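Local coordinates for putative polyphosphate kinase 2 family protein (Arthrobacter aurescens, PDB 3RHF), which probably acts as a polyphosphate kinase of the PPK2 family, transferring phosphate between polyphosphate and nucleotides on a P-loop NTPase-type fold, at residues V31-T36 / M185-K190. Residues are numbered along the deposited sequence; the frame is centred on the assembly and turned at random.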
ATOM      1  N   VAL A  31      25.733  13.025 -15.913  1.00 48.03           N
ATOM      2  CA  VAL A  31      25.297  12.258 -14.745  1.00 45.88           C
ATOM      3  C   VAL A  31      26.032  10.919 -14.647  1.00 44.93           C
ATOM      4  O   VAL A  31      26.074  10.162 -15.605  1.00 44.35           O
ATOM      5  CB  VAL A  31      23.746  11.991 -14.738  1.00 44.62           C
ATOM      6  CG1 VAL A  31      23.339  11.266 -13.457  1.00 42.52           C
ATOM      7  CG2 VAL A  31      22.984  13.291 -14.904  1.00 43.33           C
ATOM      8  N   ASP A  32      26.599  10.663 -13.471  1.00 43.87           N
ATOM      9  CA  ASP A  32      27.230   9.408 -13.152  1.00 43.62           C
ATOM     10  C   ASP A  32      26.286   8.503 -12.319  1.00 42.03           C
ATOM     11  O   ASP A  32      25.982   8.769 -11.134  1.00 41.01           O
ATOM     12  CB  ASP A  32      28.518   9.679 -12.386  1.00 44.88           C
ATOM     13  CG  ASP A  32      29.293   8.399 -12.054  1.00 46.81           C
ATOM     14  OD1 ASP A  32      28.886   7.294 -12.488  1.00 50.19           O
ATOM     15  OD2 ASP A  32      30.309   8.508 -11.341  1.00 50.61           O
ATOM     16  N   PRO A  33      25.841   7.402 -12.917  1.00 41.00           N
ATOM     17  CA  PRO A  33      24.874   6.542 -12.274  1.00 39.49           C
ATOM     18  C   PRO A  33      25.383   5.909 -10.994  1.00 38.85           C
ATOM     19  O   PRO A  33      24.600   5.265 -10.306  1.00 38.11           O
ATOM     20  CB  PRO A  33      24.651   5.439 -13.317  1.00 39.98           C
ATOM     21  CG  PRO A  33      25.080   6.027 -14.587  1.00 40.74           C
ATOM     22  CD  PRO A  33      26.223   6.895 -14.240  1.00 42.08           C
ATOM     23  N   GLU A  34      26.687   6.023 -10.732  1.00 38.50           N
ATOM     24  CA  GLU A  34      27.327   5.392  -9.585  1.00 37.69           C
ATOM     25  C   GLU A  34      27.460   6.375  -8.434  1.00 36.46           C
ATOM     26  O   GLU A  34      27.623   5.960  -7.305  1.00 36.74           O
ATOM     27  CB  GLU A  34      28.741   4.881  -9.964  1.00 39.83           C
ATOM     28  CG  GLU A  34      28.825   3.507 -10.661  1.00 40.51           C
ATOM     29  CD  GLU A  34      28.297   2.348  -9.780  1.00 43.02           C
ATOM     30  OE1 GLU A  34      28.282   2.435  -8.513  1.00 47.69           O
ATOM     31  OE2 GLU A  34      27.872   1.332 -10.351  1.00 43.35           O
ATOM     32  N   SER A  35      27.378   7.674  -8.708  1.00 35.00           N
ATOM     33  CA  SER A  35      27.487   8.701  -7.667  1.00 33.91           C
ATOM     34  C   SER A  35      26.315   8.668  -6.666  1.00 31.94           C
ATOM     35  O   SER A  35      25.286   8.021  -6.942  1.00 31.13           O
ATOM     36  CB  SER A  35      27.568  10.102  -8.297  1.00 34.29           C
ATOM     37  OG  SER A  35      26.566  10.297  -9.274  1.00 32.94           O
ATOM     38  N   THR A  36      26.521   9.351  -5.523  1.00 30.50           N
ATOM     39  CA  THR A  36      25.534   9.540  -4.431  1.00 28.98           C
ATOM     40  C   THR A  36      25.413  11.040  -4.114  1.00 28.94           C
ATOM     41  O   THR A  36      25.703  11.494  -3.005  1.00 28.98           O
ATOM     42  CB  THR A  36      25.967   8.801  -3.127  1.00 29.41           C
ATOM     43  OG1 THR A  36      27.176   9.389  -2.634  1.00 28.25           O
ATOM     44  CG2 THR A  36      26.167   7.254  -3.335  1.00 25.56           C
HETATM   45  N   MSE A 185      13.504  10.614 -12.157  1.00 28.84           N
HETATM   46  CA  MSE A 185      13.989   9.603 -13.117  1.00 29.44           C
HETATM   47  C   MSE A 185      15.121   8.834 -12.492  1.00 28.94           C
HETATM   48  O   MSE A 185      16.131   9.398 -12.084  1.00 29.00           O
HETATM   49  CB  MSE A 185      14.411  10.230 -14.415  1.00 30.63           C
HETATM   50  CG  MSE A 185      14.691   9.170 -15.516  1.00 36.05           C
HETATM   51 SE   MSE A 185      16.618   9.114 -15.987  1.00 49.53          SE
HETATM   52  CE  MSE A 185      16.540   7.815 -17.518  1.00 39.99           C
ATOM     53  N   LEU A 186      14.937   7.535 -12.387  1.00 28.31           N
ATOM     54  CA  LEU A 186      15.990   6.669 -11.869  1.00 28.42           C
ATOM     55  C   LEU A 186      16.930   6.250 -12.992  1.00 29.04           C
ATOM     56  O   LEU A 186      16.526   5.537 -13.892  1.00 30.50           O
ATOM     57  CB  LEU A 186      15.397   5.397 -11.229  1.00 27.65           C
ATOM     58  CG  LEU A 186      14.371   5.594 -10.148  1.00 26.06           C
ATOM     59  CD1 LEU A 186      13.909   4.224  -9.773  1.00 27.08           C
ATOM     60  CD2 LEU A 186      14.984   6.363  -8.990  1.00 26.09           C
ATOM     61  N   ASN A 187      18.188   6.650 -12.900  1.00 29.71           N
ATOM     62  CA  ASN A 187      19.133   6.503 -13.992  1.00 30.82           C
ATOM     63  C   ASN A 187      20.172   5.392 -13.662  1.00 31.26           C
ATOM     64  O   ASN A 187      20.979   5.484 -12.716  1.00 30.72           O
ATOM     65  CB  ASN A 187      19.774   7.867 -14.206  1.00 31.86           C
ATOM     66  CG  ASN A 187      20.710   7.923 -15.380  1.00 34.74           C
ATOM     67  OD1 ASN A 187      20.398   7.483 -16.495  1.00 38.07           O
ATOM     68  ND2 ASN A 187      21.837   8.556 -15.164  1.00 36.75           N
ATOM     69  N   ILE A 188      20.123   4.315 -14.420  1.00 31.22           N
ATOM     70  CA  ILE A 188      21.168   3.304 -14.318  1.00 31.77           C
ATOM     71  C   ILE A 188      21.915   3.265 -15.622  1.00 32.76           C
ATOM     72  O   ILE A 188      21.377   3.658 -16.672  1.00 32.91           O
ATOM     73  CB  ILE A 188      20.636   1.908 -13.948  1.00 31.27           C
ATOM     74  CG1 ILE A 188      19.651   1.377 -15.015  1.00 31.24           C
ATOM     75  CG2 ILE A 188      20.017   1.966 -12.525  1.00 28.89           C
ATOM     76  CD1 ILE A 188      19.089  -0.015 -14.727  1.00 30.23           C
ATOM     77  N   SER A 189      23.164   2.824 -15.539  1.00 33.34           N
ATOM     78  CA  SER A 189      24.012   2.655 -16.719  1.00 34.65           C
ATOM     79  C   SER A 189      23.571   1.445 -17.526  1.00 34.66           C
ATOM     80  O   SER A 189      22.992   0.499 -16.979  1.00 33.26           O
ATOM     81  CB  SER A 189      25.462   2.485 -16.309  1.00 35.21           C
ATOM     82  OG  SER A 189      25.643   1.238 -15.693  1.00 35.49           O
ATOM     83  N   LYS A 190      23.814   1.480 -18.841  1.00 36.78           N
ATOM     84  CA  LYS A 190      23.544   0.299 -19.713  1.00 37.44           C
ATOM     85  C   LYS A 190      24.185  -0.993 -19.170  1.00 36.72           C
ATOM     86  O   LYS A 190      23.583  -2.055 -19.250  1.00 35.98           O
ATOM     87  CB  LYS A 190      23.957   0.539 -21.174  1.00 39.21           C
ATOM     88  CG  LYS A 190      23.311  -0.452 -22.202  1.00 39.48           C
ATOM     89  CD  LYS A 190      23.989  -0.383 -23.573  1.00 41.87           C
ATOM     90  CE  LYS A 190      23.247  -1.218 -24.659  1.00 43.11           C
ATOM     91  NZ  LYS A 190      23.757  -1.069 -26.086  1.00 41.12           N
TER
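Pro33 lies against the backbone of Asn187 to Ser189, where strand 179-187 of a P-loop NTPase-type parallel sheet ends and helix 190-202 begins. The contact illustrates how a loop between helices 16-19 and 43-69 can pack on such a strand-to-helix junction through van der Waals contact, with no polar bond directly joining the two segments. Pro33 CB lies 3.7 Å from Asn187 O and equally near Ser189 N, while CG of the same ring meets Ser189 CB at 4.0 Å. Val31 makes a second van der Waals contact, its methyl CG1 against the amide nitrogen of Asn187. This CG1 is anti to the backbone N (chi1 -176°) and rests 3.5 Å from Asn187 ND2, the two side chains crossing at a slant; Val31 also packs on Val244 and Pro246 of strand 242-246.

Hydrogen bonds lie within each segment or run to residues outside the pair. A type I turn from Asp32 to Ser35 carries the proline at its second position, closed by Ser35 N to Asp32 O at 3.0 Å. Outside the pair, Asn248 joins both sides: it shares a backbone hydrogen bond with Pro33, and its OD1 bonds Ser189 N. Ser189 N-caps the following helix, its OG bonded to Glu192 N. An Asx turn overlaps the beta turn: Glu34 N reaches Asp32 OD1 at 3.1 Å, from above the carboxylate, 66° out of its plane.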